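Local coordinates for protein QdtA (Thermoanaerobacterium thermosaccharolyticum, PDB 4ZU5) that is a WxcM-like member of the cupin clan, built mainly of antiparallel beta strands, that forms a two-chain assembly and holds thymidine in a pocket, at residues 31-37 and 110-116; 47-53 and 94-100; 58-64 and 105-111. All coordinates share one frame; numbering follows the deposited sequence.

Contact 1 of 3, residues 31-37 and 110-116. Unlike the reference sequence in segment 110-116: Y116 (reference Cys).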
loop_
_atom_site.group_PDB
_atom_site.type_symbol
_atom_site.label_atom_id
_atom_site.label_comp_id
_atom_site.label_asym_id
_atom_site.label_seq_id
_atom_site.Cartn_x
_atom_site.Cartn_y
_atom_site.Cartn_z
ATOM N N PHE A 31 9.689 -11.221 -0.446
ATOM C CA PHE A 31 9.941 -10.934 -1.866
ATOM C C PHE A 31 10.111 -9.439 -2.104
ATOM O O PHE A 31 9.788 -8.664 -1.231
ATOM C CB PHE A 31 8.803 -11.516 -2.739
ATOM C CG PHE A 31 7.411 -11.078 -2.353
ATOM C CD1 PHE A 31 6.871 -9.904 -2.823
ATOM C CD2 PHE A 31 6.591 -11.905 -1.579
ATOM C CE1 PHE A 31 5.576 -9.540 -2.507
ATOM C CE2 PHE A 31 5.313 -11.553 -1.270
ATOM C CZ PHE A 31 4.803 -10.358 -1.693
ATOM N N ASP A 32 10.644 -9.028 -3.250
ATOM C CA ASP A 32 10.667 -7.606 -3.614
ATOM C C ASP A 32 9.312 -7.239 -4.153
ATOM O O ASP A 32 8.684 -8.007 -4.898
ATOM C CB ASP A 32 11.643 -7.304 -4.755
ATOM C CG ASP A 32 13.088 -7.352 -4.318
ATOM O OD1 ASP A 32 13.472 -6.508 -3.478
ATOM O OD2 ASP A 32 13.806 -8.231 -4.847
ATOM N N ILE A 33 8.899 -6.023 -3.853
ATOM C CA ILE A 33 7.620 -5.502 -4.305
ATOM C C ILE A 33 7.770 -4.926 -5.729
ATOM O O ILE A 33 8.377 -3.852 -5.928
ATOM C CB ILE A 33 7.135 -4.397 -3.353
ATOM C CG1 ILE A 33 7.160 -4.861 -1.886
ATOM C CG2 ILE A 33 5.768 -3.897 -3.774
ATOM C CD1 ILE A 33 7.039 -3.741 -0.880
ATOM N N LYS A 34 7.215 -5.629 -6.708
ATOM C CA LYS A 34 7.242 -5.152 -8.097
ATOM C C LYS A 34 5.971 -4.360 -8.379
ATOM O O LYS A 34 5.925 -3.547 -9.302
ATOM C CB LYS A 34 7.396 -6.294 -9.112
ATOM C CG LYS A 34 8.631 -7.157 -8.894
ATOM C CD LYS A 34 9.757 -6.745 -9.822
ATOM C CE LYS A 34 10.765 -7.882 -10.026
ATOM N NZ LYS A 34 11.543 -8.104 -8.767
ATOM N N ARG A 35 4.923 -4.617 -7.593
ATOM C CA ARG A 35 3.612 -4.068 -7.867
ATOM C C ARG A 35 2.766 -3.962 -6.610
ATOM O O ARG A 35 2.864 -4.822 -5.769
ATOM C CB ARG A 35 2.869 -4.997 -8.805
ATOM C CG ARG A 35 1.398 -4.607 -8.925
ATOM C CD ARG A 35 0.730 -5.328 -10.082
ATOM N NE ARG A 35 1.150 -6.724 -10.128
ATOM C CZ ARG A 35 0.280 -7.724 -10.185
ATOM N NH1 ARG A 35 0.717 -8.990 -10.263
ATOM N NH2 ARG A 35 -1.021 -7.421 -10.254
ATOM N N VAL A 36 1.964 -2.910 -6.498
ATOM C CA VAL A 36 0.961 -2.845 -5.455
ATOM C C VAL A 36 -0.348 -2.501 -6.130
ATOM O O VAL A 36 -0.393 -1.975 -7.250
ATOM C CB VAL A 36 1.236 -1.856 -4.323
ATOM C CG1 VAL A 36 2.589 -1.996 -3.643
ATOM C CG2 VAL A 36 1.034 -0.454 -4.803
ATOM N N TYR A 37 -1.426 -2.955 -5.512
ATOM C CA TYR A 37 -2.718 -2.451 -5.859
ATOM C C TYR A 37 -3.629 -2.414 -4.686
ATOM O O TYR A 37 -3.392 -3.060 -3.674
ATOM C CB TYR A 37 -3.323 -3.230 -7.029
ATOM C CG TYR A 37 -3.596 -4.696 -6.805
ATOM C CD1 TYR A 37 -4.793 -5.104 -6.309
ATOM C CD2 TYR A 37 -2.654 -5.671 -7.101
ATOM C CE1 TYR A 37 -5.083 -6.437 -6.110
ATOM C CE2 TYR A 37 -2.934 -7.020 -6.916
ATOM C CZ TYR A 37 -4.177 -7.387 -6.449
ATOM O OH TYR A 37 -4.486 -8.693 -6.222
ATOM N N VAL A 110 -2.682 -4.838 -1.654
ATOM C CA VAL A 110 -2.005 -6.055 -2.035
ATOM C C VAL A 110 -0.608 -5.679 -2.507
ATOM O O VAL A 110 -0.457 -4.797 -3.317
ATOM C CB VAL A 110 -2.774 -6.768 -3.160
ATOM C CG1 VAL A 110 -2.070 -8.055 -3.622
ATOM C CG2 VAL A 110 -4.228 -7.015 -2.696
ATOM N N LEU A 111 0.400 -6.356 -1.972
ATOM C CA LEU A 111 1.760 -6.287 -2.452
ATOM C C LEU A 111 2.065 -7.561 -3.246
ATOM O O LEU A 111 1.692 -8.637 -2.831
ATOM C CB LEU A 111 2.737 -6.219 -1.283
ATOM C CG LEU A 111 2.346 -5.276 -0.151
ATOM C CD1 LEU A 111 3.310 -5.372 1.033
ATOM C CD2 LEU A 111 2.164 -3.857 -0.617
ATOM N N ALA A 112 2.715 -7.453 -4.396
ATOM C CA ALA A 112 2.841 -8.531 -5.354
ATOM C C ALA A 112 4.277 -8.633 -5.788
ATOM O O ALA A 112 4.936 -7.608 -5.988
ATOM C CB ALA A 112 1.957 -8.278 -6.567
ATOM N N SER A 113 4.729 -9.871 -5.946
ATOM C CA SER A 113 6.121 -10.205 -6.295
ATOM C C SER A 113 6.475 -10.068 -7.799
ATOM O O SER A 113 7.650 -10.149 -8.142
ATOM C CB SER A 113 6.462 -11.637 -5.841
ATOM O OG SER A 113 5.849 -12.630 -6.641
ATOM N N GLU A 114 5.488 -9.869 -8.652
ATOM C CA GLU A 114 5.737 -9.672 -10.062
ATOM C C GLU A 114 4.836 -8.660 -10.672
ATOM O O GLU A 114 3.740 -8.395 -10.218
ATOM C CB GLU A 114 5.533 -10.977 -10.833
ATOM C CG GLU A 114 6.414 -12.108 -10.372
ATOM C CD GLU A 114 7.882 -11.906 -10.675
ATOM O OE1 GLU A 114 8.261 -10.958 -11.424
ATOM O OE2 GLU A 114 8.639 -12.733 -10.128
ATOM N N TYR A 115 5.292 -8.074 -11.776
ATOM C CA TYR A 115 4.342 -7.314 -12.596
ATOM C C TYR A 115 3.212 -8.197 -13.087
ATOM O O TYR A 115 3.382 -9.397 -13.240
ATOM C CB TYR A 115 5.032 -6.693 -13.830
ATOM C CG TYR A 115 6.259 -5.864 -13.473
ATOM C CD1 TYR A 115 7.535 -6.431 -13.488
ATOM C CD2 TYR A 115 6.132 -4.527 -13.087
ATOM C CE1 TYR A 115 8.662 -5.690 -13.138
ATOM C CE2 TYR A 115 7.246 -3.762 -12.764
ATOM C CZ TYR A 115 8.510 -4.344 -12.786
ATOM O OH TYR A 115 9.636 -3.601 -12.468
ATOM N N TYR A 116 2.074 -7.566 -13.322
ATOM C CA TYR A 116 0.909 -8.181 -13.897
ATOM C C TYR A 116 1.224 -9.000 -15.123
ATOM O O TYR A 116 1.919 -8.533 -16.004
ATOM C CB TYR A 116 -0.093 -7.112 -14.268
ATOM C CG TYR A 116 -1.307 -7.700 -14.915
ATOM C CD1 TYR A 116 -2.245 -8.405 -14.163
ATOM C CD2 TYR A 116 -1.512 -7.578 -16.284
ATOM C CE1 TYR A 116 -3.383 -8.933 -14.746
ATOM C CE2 TYR A 116 -2.638 -8.120 -16.870
ATOM C CZ TYR A 116 -3.563 -8.797 -16.101
ATOM O OH TYR A 116 -4.675 -9.320 -16.705
HETATM O O HOH W 1 9.939 -10.065 -6.287
#
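The guanidinium of R35 lies between two layers: the methyl CB of A112 covers one face, and the backbone N of Y116 sits over the opposite face, 3.2 Å above the plane. At its edge, in plane, is the carbonyl of E114, gripped side-on by two nitrogens, with R35 NE and R35 NH1 each 3.1 Å from E114 O. R35 CG is anti to the backbone N (chi1 169°) and the chain bends at chi3, which brings NE and NH1 edge-on to that carbonyl. The Y37 ring takes V110 CB over one face, 3.7 Å from its centroid. Over one face of the F31 ring comes S113 CB, while L111 O lies at the edge. K34 CB stands above the centre of the Y115 ring, 4.2 Å from its centroid and only 6° off the normal, a CH-pi contact.

Between the antiparallel strands, K34 and R35 both face A112, a classic beta bulge: K34 N bonds to A112 O at 3.1 Å, and R35 N reaches the same oxygen weakly. A water bridges D32 O and S113 O.

The second subunit continues the sheet alongside R35-Y37, and E24 of that subunit accepts a bond from Y116 N. R35 and Y116 also belong to the thymidine pocket; the paired bonds to one carbonyl restrict rotation of the guanidinium, consistent with R35 being pre-oriented beside the ligand.

Contact 2 of 3, residues 47-53 and 94-100. Unlike the reference sequence in segment 47-53: S52 (reference Ala). Unlike the reference sequence in segment 94-100: L94 (reference Phe), V95 (reference Leu).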
loop_
_atom_site.group_PDB
_atom_site.type_symbol
_atom_site.label_atom_id
_atom_site.label_comp_id
_atom_site.label_asym_id
_atom_site.label_seq_id
_atom_site.Cartn_x
_atom_site.Cartn_y
_atom_site.Cartn_z
ATOM N N THR A 47 -18.849 -9.977 -3.545
ATOM C CA THR A 47 -17.737 -10.906 -3.501
ATOM C C THR A 47 -16.899 -10.696 -4.727
ATOM O O THR A 47 -17.411 -10.682 -5.836
ATOM C CB THR A 47 -18.217 -12.362 -3.523
ATOM O OG1 THR A 47 -19.062 -12.532 -2.391
ATOM C CG2 THR A 47 -17.023 -13.327 -3.420
ATOM N N ARG A 48 -15.600 -10.495 -4.547
ATOM C CA ARG A 48 -14.731 -10.385 -5.721
ATOM C C ARG A 48 -13.575 -11.342 -5.601
ATOM O O ARG A 48 -13.539 -12.145 -4.660
ATOM C CB ARG A 48 -14.224 -8.955 -5.935
ATOM C CG ARG A 48 -13.660 -8.288 -4.707
ATOM C CD ARG A 48 -13.274 -6.840 -5.005
ATOM N NE ARG A 48 -12.312 -6.798 -6.104
ATOM C CZ ARG A 48 -12.249 -5.852 -7.032
ATOM N NH1 ARG A 48 -11.368 -5.975 -7.992
ATOM N NH2 ARG A 48 -13.034 -4.781 -7.007
ATOM N N GLY A 49 -12.628 -11.245 -6.521
ATOM C CA GLY A 49 -11.513 -12.201 -6.574
ATOM C C GLY A 49 -11.800 -13.317 -7.570
ATOM O O GLY A 49 -11.833 -13.087 -8.758
ATOM N N TYR A 50 -12.003 -14.535 -7.079
ATOM C CA TYR A 50 -12.256 -15.708 -7.908
ATOM C C TYR A 50 -11.068 -15.938 -8.827
ATOM O O TYR A 50 -11.230 -15.992 -10.052
ATOM C CB TYR A 50 -13.538 -15.558 -8.755
ATOM C CG TYR A 50 -14.818 -15.388 -7.949
ATOM C CD1 TYR A 50 -15.476 -16.474 -7.370
ATOM C CD2 TYR A 50 -15.371 -14.127 -7.775
ATOM C CE1 TYR A 50 -16.666 -16.308 -6.665
ATOM C CE2 TYR A 50 -16.554 -13.954 -7.093
ATOM C CZ TYR A 50 -17.181 -15.045 -6.538
ATOM O OH TYR A 50 -18.282 -14.802 -5.783
ATOM N N HIS A 51 -9.888 -16.162 -8.248
ATOM C CA HIS A 51 -8.716 -16.462 -9.061
ATOM C C HIS A 51 -7.597 -17.048 -8.233
ATOM O O HIS A 51 -7.683 -17.127 -7.003
ATOM C CB HIS A 51 -8.260 -15.204 -9.836
ATOM C CG HIS A 51 -7.618 -14.161 -8.977
ATOM N ND1 HIS A 51 -8.332 -13.148 -8.376
ATOM C CD2 HIS A 51 -6.336 -14.010 -8.569
ATOM C CE1 HIS A 51 -7.521 -12.416 -7.632
ATOM N NE2 HIS A 51 -6.308 -12.926 -7.724
ATOM N N SER A 52 -6.621 -17.588 -8.942
ATOM C CA SER A 52 -5.386 -18.038 -8.369
ATOM C C SER A 52 -4.202 -17.678 -9.287
ATOM O O SER A 52 -4.363 -17.011 -10.324
ATOM C CB SER A 52 -5.439 -19.542 -8.146
ATOM O OG SER A 52 -4.285 -20.005 -7.437
ATOM N N HIS A 53 -3.002 -18.105 -8.898
ATOM C CA HIS A 53 -1.810 -17.936 -9.734
ATOM C C HIS A 53 -0.893 -19.096 -9.620
ATOM O O HIS A 53 -0.873 -19.748 -8.579
ATOM C CB HIS A 53 -1.004 -16.759 -9.220
ATOM C CG HIS A 53 -1.776 -15.501 -9.194
ATOM N ND1 HIS A 53 -1.853 -14.670 -10.285
ATOM C CD2 HIS A 53 -2.573 -14.961 -8.245
ATOM C CE1 HIS A 53 -2.605 -13.624 -9.986
ATOM N NE2 HIS A 53 -3.053 -13.776 -8.752
ATOM N N LEU A 94 -1.077 -21.185 -6.243
ATOM C CA LEU A 94 -2.100 -22.195 -6.372
ATOM C C LEU A 94 -3.024 -22.262 -5.199
ATOM O O LEU A 94 -3.574 -23.320 -4.861
ATOM C CB LEU A 94 -1.466 -23.553 -6.585
ATOM C CG LEU A 94 -0.858 -23.683 -7.984
ATOM C CD1 LEU A 94 -0.245 -25.058 -8.078
ATOM C CD2 LEU A 94 -1.804 -23.436 -9.146
ATOM N N VAL A 95 -3.294 -21.097 -4.644
ATOM C CA VAL A 95 -4.345 -20.977 -3.687
ATOM C C VAL A 95 -5.431 -20.140 -4.345
ATOM O O VAL A 95 -5.135 -19.108 -4.911
ATOM C CB VAL A 95 -3.838 -20.245 -2.452
ATOM C CG1 VAL A 95 -4.983 -19.948 -1.495
ATOM C CG2 VAL A 95 -2.771 -21.084 -1.727
ATOM N N TRP A 96 -6.683 -20.601 -4.301
ATOM C CA TRP A 96 -7.803 -19.865 -4.890
ATOM C C TRP A 96 -8.318 -18.918 -3.848
ATOM O O TRP A 96 -8.514 -19.280 -2.672
ATOM C CB TRP A 96 -8.926 -20.860 -5.323
ATOM C CG TRP A 96 -10.167 -20.268 -5.960
ATOM C CD1 TRP A 96 -11.292 -19.886 -5.316
ATOM C CD2 TRP A 96 -10.420 -20.051 -7.344
ATOM N NE1 TRP A 96 -12.230 -19.405 -6.209
ATOM C CE2 TRP A 96 -11.724 -19.513 -7.462
ATOM C CE3 TRP A 96 -9.668 -20.188 -8.491
ATOM C CZ2 TRP A 96 -12.280 -19.133 -8.680
ATOM C CZ3 TRP A 96 -10.242 -19.873 -9.705
ATOM C CH2 TRP A 96 -11.533 -19.309 -9.781
ATOM N N ARG A 97 -8.645 -17.705 -4.260
ATOM C CA ARG A 97 -9.247 -16.821 -3.284
ATOM C C ARG A 97 -10.390 -15.972 -3.781
ATOM O O ARG A 97 -10.490 -15.663 -4.967
ATOM C CB ARG A 97 -8.202 -15.971 -2.572
ATOM C CG ARG A 97 -7.867 -14.669 -3.243
ATOM C CD ARG A 97 -7.366 -14.940 -4.641
ATOM N NE ARG A 97 -6.239 -15.873 -4.720
ATOM C CZ ARG A 97 -4.962 -15.502 -4.683
ATOM N NH1 ARG A 97 -4.663 -14.219 -4.513
ATOM N NH2 ARG A 97 -4.000 -16.405 -4.846
ATOM N N GLU A 98 -11.246 -15.653 -2.821
ATOM C CA GLU A 98 -12.376 -14.714 -2.963
ATOM C C GLU A 98 -12.407 -13.794 -1.750
ATOM O O GLU A 98 -11.960 -14.137 -0.652
ATOM C CB GLU A 98 -13.673 -15.534 -3.060
ATOM C CG GLU A 98 -13.684 -16.493 -4.235
ATOM C CD GLU A 98 -14.722 -17.589 -4.129
ATOM O OE1 GLU A 98 -15.553 -17.482 -3.218
ATOM O OE2 GLU A 98 -14.669 -18.513 -4.958
ATOM N N MET A 99 -12.918 -12.587 -1.937
ATOM C CA MET A 99 -12.959 -11.628 -0.875
ATOM C C MET A 99 -14.372 -11.061 -0.742
ATOM O O MET A 99 -15.023 -10.804 -1.746
ATOM C CB MET A 99 -12.005 -10.477 -1.195
ATOM C CG MET A 99 -10.534 -10.859 -1.340
ATOM S SD MET A 99 -10.076 -11.226 -3.015
ATOM C CE MET A 99 -9.651 -9.565 -3.527
ATOM N N PHE A 100 -14.816 -10.854 0.480
ATOM C CA PHE A 100 -16.225 -10.496 0.721
ATOM C C PHE A 100 -16.437 -9.839 2.073
ATOM O O PHE A 100 -15.511 -9.754 2.893
ATOM C CB PHE A 100 -17.098 -11.747 0.496
ATOM C CG PHE A 100 -16.951 -12.784 1.574
ATOM C CD1 PHE A 100 -17.818 -12.809 2.659
ATOM C CD2 PHE A 100 -15.930 -13.708 1.522
ATOM C CE1 PHE A 100 -17.700 -13.755 3.666
ATOM C CE2 PHE A 100 -15.798 -14.656 2.525
ATOM C CZ PHE A 100 -16.654 -14.655 3.614
#
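R97, M99 and H51 lose the most surface here, and all three lie on one face of an antiparallel pair whose strand axes run at 174°. The R97 side chain folds back through bends at chi2 and chi3, which lays its CD over a face of the H51 imidazole, 4.0 Å from the ring centroid. From there the guanidinium lies beside the ring, the two planes 31° apart, with H51 CD2 over the rim of one of its faces. It turns an edge to the loop just before its own strand: R97 NH2 donates to V95 O at 2.9 Å, the acceptor lying in the guanidinium plane. Its NH2 also meets the edge of the H53 ring. R97 NH1 is bonded to Q58 OE1; separately, H53 ND1 is hydrogen-bonded to the backbone oxygen of D120.

M99 bends at chi2 and chi3 to bring its sulfur over the neighbouring strand, with M99 SD 4.0 Å from G49 CA. Its backbone makes two bonds with R48, the shorter from M99 N to R48 O at 2.8 Å. Beyond G49 the pairing slips by one residue: Y50 and H51 both face R97 in a G1 beta bulge, and their amides reach R97 O only weakly.

Away from that face, the W96 indole lies flat over the bulge, with Y50 C 3.4 Å above its plane. W96 NE1 donates in its ring plane to E98 OE2 at 2.9 Å, while E98 CG rests on a face of the Y50 ring. E98 OE1 forms a salt bridge with R70. The buried R97 is thus held by V95 O and Q58 OE1, both neutral oxygens, and these bonds fix its guanidinium against H51.

Contact 3 of 3, residues 58-64 and 105-111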
loop_
_atom_site.group_PDB
_atom_site.type_symbol
_atom_site.label_atom_id
_atom_site.label_comp_id
_atom_site.label_asym_id
_atom_site.label_seq_id
_atom_site.Cartn_x
_atom_site.Cartn_y
_atom_site.Cartn_z
ATOM N N GLN A 58 1.956 -12.924 -3.010
ATOM C CA GLN A 58 1.247 -11.721 -2.642
ATOM C C GLN A 58 1.122 -11.671 -1.143
ATOM O O GLN A 58 1.109 -12.721 -0.479
ATOM C CB GLN A 58 -0.180 -11.854 -3.177
ATOM C CG GLN A 58 -0.277 -11.756 -4.679
ATOM C CD GLN A 58 -1.728 -11.523 -5.105
ATOM O OE1 GLN A 58 -2.665 -12.034 -4.504
ATOM N NE2 GLN A 58 -1.906 -10.699 -6.111
ATOM N N VAL A 59 0.941 -10.462 -0.629
ATOM C CA VAL A 59 0.534 -10.222 0.736
ATOM C C VAL A 59 -0.640 -9.278 0.699
ATOM O O VAL A 59 -0.557 -8.211 0.142
ATOM C CB VAL A 59 1.693 -9.641 1.540
ATOM C CG1 VAL A 59 1.280 -9.163 2.916
ATOM C CG2 VAL A 59 2.786 -10.708 1.698
ATOM N N LEU A 60 -1.705 -9.657 1.376
ATOM C CA LEU A 60 -2.898 -8.829 1.467
ATOM C C LEU A 60 -2.962 -8.165 2.834
ATOM O O LEU A 60 -2.707 -8.800 3.871
ATOM C CB LEU A 60 -4.161 -9.688 1.273
ATOM C CG LEU A 60 -4.604 -10.078 -0.140
ATOM C CD1 LEU A 60 -3.486 -10.734 -0.951
ATOM C CD2 LEU A 60 -5.806 -11.010 -0.137
ATOM N N ILE A 61 -3.370 -6.911 2.874
ATOM C CA ILE A 61 -3.464 -6.177 4.156
ATOM C C ILE A 61 -4.671 -5.261 4.143
ATOM O O ILE A 61 -4.880 -4.513 3.184
ATOM C CB ILE A 61 -2.208 -5.272 4.409
ATOM C CG1 ILE A 61 -0.926 -6.019 4.061
ATOM C CG2 ILE A 61 -2.160 -4.732 5.839
ATOM C CD1 ILE A 61 0.164 -5.128 3.518
ATOM N N CYS A 62 -5.452 -5.305 5.215
ATOM C CA CYS A 62 -6.644 -4.454 5.317
ATOM C C CYS A 62 -6.321 -3.251 6.167
ATOM O O CYS A 62 -5.962 -3.405 7.344
ATOM C CB CYS A 62 -7.785 -5.252 5.909
ATOM S SG CYS A 62 -9.179 -4.133 6.186
ATOM N N LEU A 63 -6.220 -2.075 5.527
ATOM C CA LEU A 63 -5.629 -0.880 6.117
ATOM C C LEU A 63 -6.690 -0.084 6.891
ATOM O O LEU A 63 -6.357 0.766 7.691
ATOM C CB LEU A 63 -4.995 0.023 5.034
ATOM C CG LEU A 63 -3.836 -0.661 4.286
ATOM C CD1 LEU A 63 -3.077 0.350 3.442
ATOM C CD2 LEU A 63 -2.871 -1.320 5.240
ATOM N N ASN A 64 -7.953 -0.412 6.651
ATOM C CA ASN A 64 -9.057 0.262 7.327
ATOM C C ASN A 64 -10.292 -0.631 7.180
ATOM O O ASN A 64 -10.495 -1.298 6.148
ATOM C CB ASN A 64 -9.371 1.601 6.687
ATOM C CG ASN A 64 -10.333 2.410 7.533
ATOM O OD1 ASN A 64 -10.124 2.636 8.738
ATOM N ND2 ASN A 64 -11.408 2.819 6.904
ATOM N N GLY A 105 -15.870 1.943 4.067
ATOM C CA GLY A 105 -14.551 2.558 4.287
ATOM C C GLY A 105 -13.389 1.562 4.150
ATOM O O GLY A 105 -12.240 1.941 4.294
ATOM N N CYS A 106 -13.662 0.291 3.854
ATOM C CA CYS A 106 -12.578 -0.711 3.808
ATOM C C CYS A 106 -11.557 -0.380 2.727
ATOM O O CYS A 106 -11.907 0.038 1.625
ATOM C CB CYS A 106 -13.139 -2.080 3.503
ATOM S SG CYS A 106 -11.938 -3.443 3.602
ATOM N N VAL A 107 -10.305 -0.701 3.012
ATOM C CA VAL A 107 -9.219 -0.529 2.063
ATOM C C VAL A 107 -8.377 -1.794 2.145
ATOM O O VAL A 107 -7.870 -2.094 3.228
ATOM C CB VAL A 107 -8.268 0.587 2.497
ATOM C CG1 VAL A 107 -7.054 0.584 1.618
ATOM C CG2 VAL A 107 -8.934 1.954 2.498
ATOM N N LEU A 108 -8.295 -2.517 1.053
ATOM C CA LEU A 108 -7.469 -3.743 0.969
ATOM C C LEU A 108 -6.256 -3.413 0.070
ATOM O O LEU A 108 -6.449 -3.061 -1.101
ATOM C CB LEU A 108 -8.296 -4.801 0.280
ATOM C CG LEU A 108 -7.641 -6.192 0.148
ATOM C CD1 LEU A 108 -7.041 -6.657 1.465
ATOM C CD2 LEU A 108 -8.541 -7.264 -0.457
ATOM N N LEU A 109 -5.047 -3.584 0.608
ATOM C CA LEU A 109 -3.810 -3.354 -0.110
ATOM C C LEU A 109 -3.201 -4.708 -0.446
ATOM O O LEU A 109 -3.199 -5.608 0.391
ATOM C CB LEU A 109 -2.840 -2.604 0.787
ATOM C CG LEU A 109 -1.434 -2.439 0.242
ATOM C CD1 LEU A 109 -1.525 -1.485 -0.949
ATOM C CD2 LEU A 109 -0.544 -1.840 1.316
ATOM N N VAL A 110 -2.682 -4.838 -1.654
ATOM C CA VAL A 110 -2.005 -6.055 -2.035
ATOM C C VAL A 110 -0.608 -5.679 -2.507
ATOM O O VAL A 110 -0.457 -4.797 -3.317
ATOM C CB VAL A 110 -2.774 -6.768 -3.160
ATOM C CG1 VAL A 110 -2.070 -8.055 -3.622
ATOM C CG2 VAL A 110 -4.228 -7.015 -2.696
ATOM N N LEU A 111 0.400 -6.356 -1.972
ATOM C CA LEU A 111 1.760 -6.287 -2.452
ATOM C C LEU A 111 2.065 -7.561 -3.246
ATOM O O LEU A 111 1.692 -8.637 -2.831
ATOM C CB LEU A 111 2.737 -6.219 -1.283
ATOM C CG LEU A 111 2.346 -5.276 -0.151
ATOM C CD1 LEU A 111 3.310 -5.372 1.033
ATOM C CD2 LEU A 111 2.164 -3.857 -0.617
#
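I61, L109 and L111 form the apolar centre on one face of the strand pair, with L63 at its border. The methyl I61 CD1 is shared, lying 4.0 Å from L109 CD2 and equally far from L111 CD1. I61 and L109 run side by side, whereas I61 and L111 approach at a slant. With L109 CG anti to the backbone N, L109 CD2 also reaches L63 CD1 at 4.0 Å. I23 of strand 18-24 packs against I61 and L111, and Y38 of the second subunit lies on I61 and L63.

The other face carries L60, V110, L108 and C62. L60 CG meets V110 CG2 alongside, and the branch L108 CD1 bends across to the backbone, 3.5 Å from I61 O. Toward the end of the pair, C62 SG and C106 SG are 3.8 Å apart, a van der Waals contact and too long for a disulfide.

Backbone bonds support this register, the straightest running from L109 N to I61 O at 2.7 Å with an N-H...O angle of 177°. Polar groups gather at the two ends. At one, N64 ND2 donates to G105 O at 2.9 Å, coming from above the carbonyl plane, 54° out of it. At the other, the Q58 amide lies against V110, with Q58 NE2 3.6 Å from V110 CG1; its oxygen is bonded to R97 and its nitrogen probably to Y37 OH, which would fix the rotation of the amide.

Strands 58-64 and 107-112 are adjacent in a five-stranded sheet, their local axes 154° apart. Such twisted antiparallel pairing, with aliphatic side chains on both faces, is consistent with one wall of the jelly-roll beta-barrel of the cupin clan.

Contacts 1 and 3 share strand 107-112, whose two edges pair with 35-40 and 58-64 in one sheet; contact 2 belongs to the other five-stranded sheet. Contacts 2 and 3 are buried, whereas contact 1 is only partly buried and reaches the subunit interface and the thymidine pocket. Their chemistry differs too: aliphatic packing dominates contact 3, while aromatic and charged groups with a backbone bulge mark contacts 1 and 2. Q58 of contact 3 joins the three, its amide reaching a side chain of each of the other two contacts. All three contacts touch the second subunit.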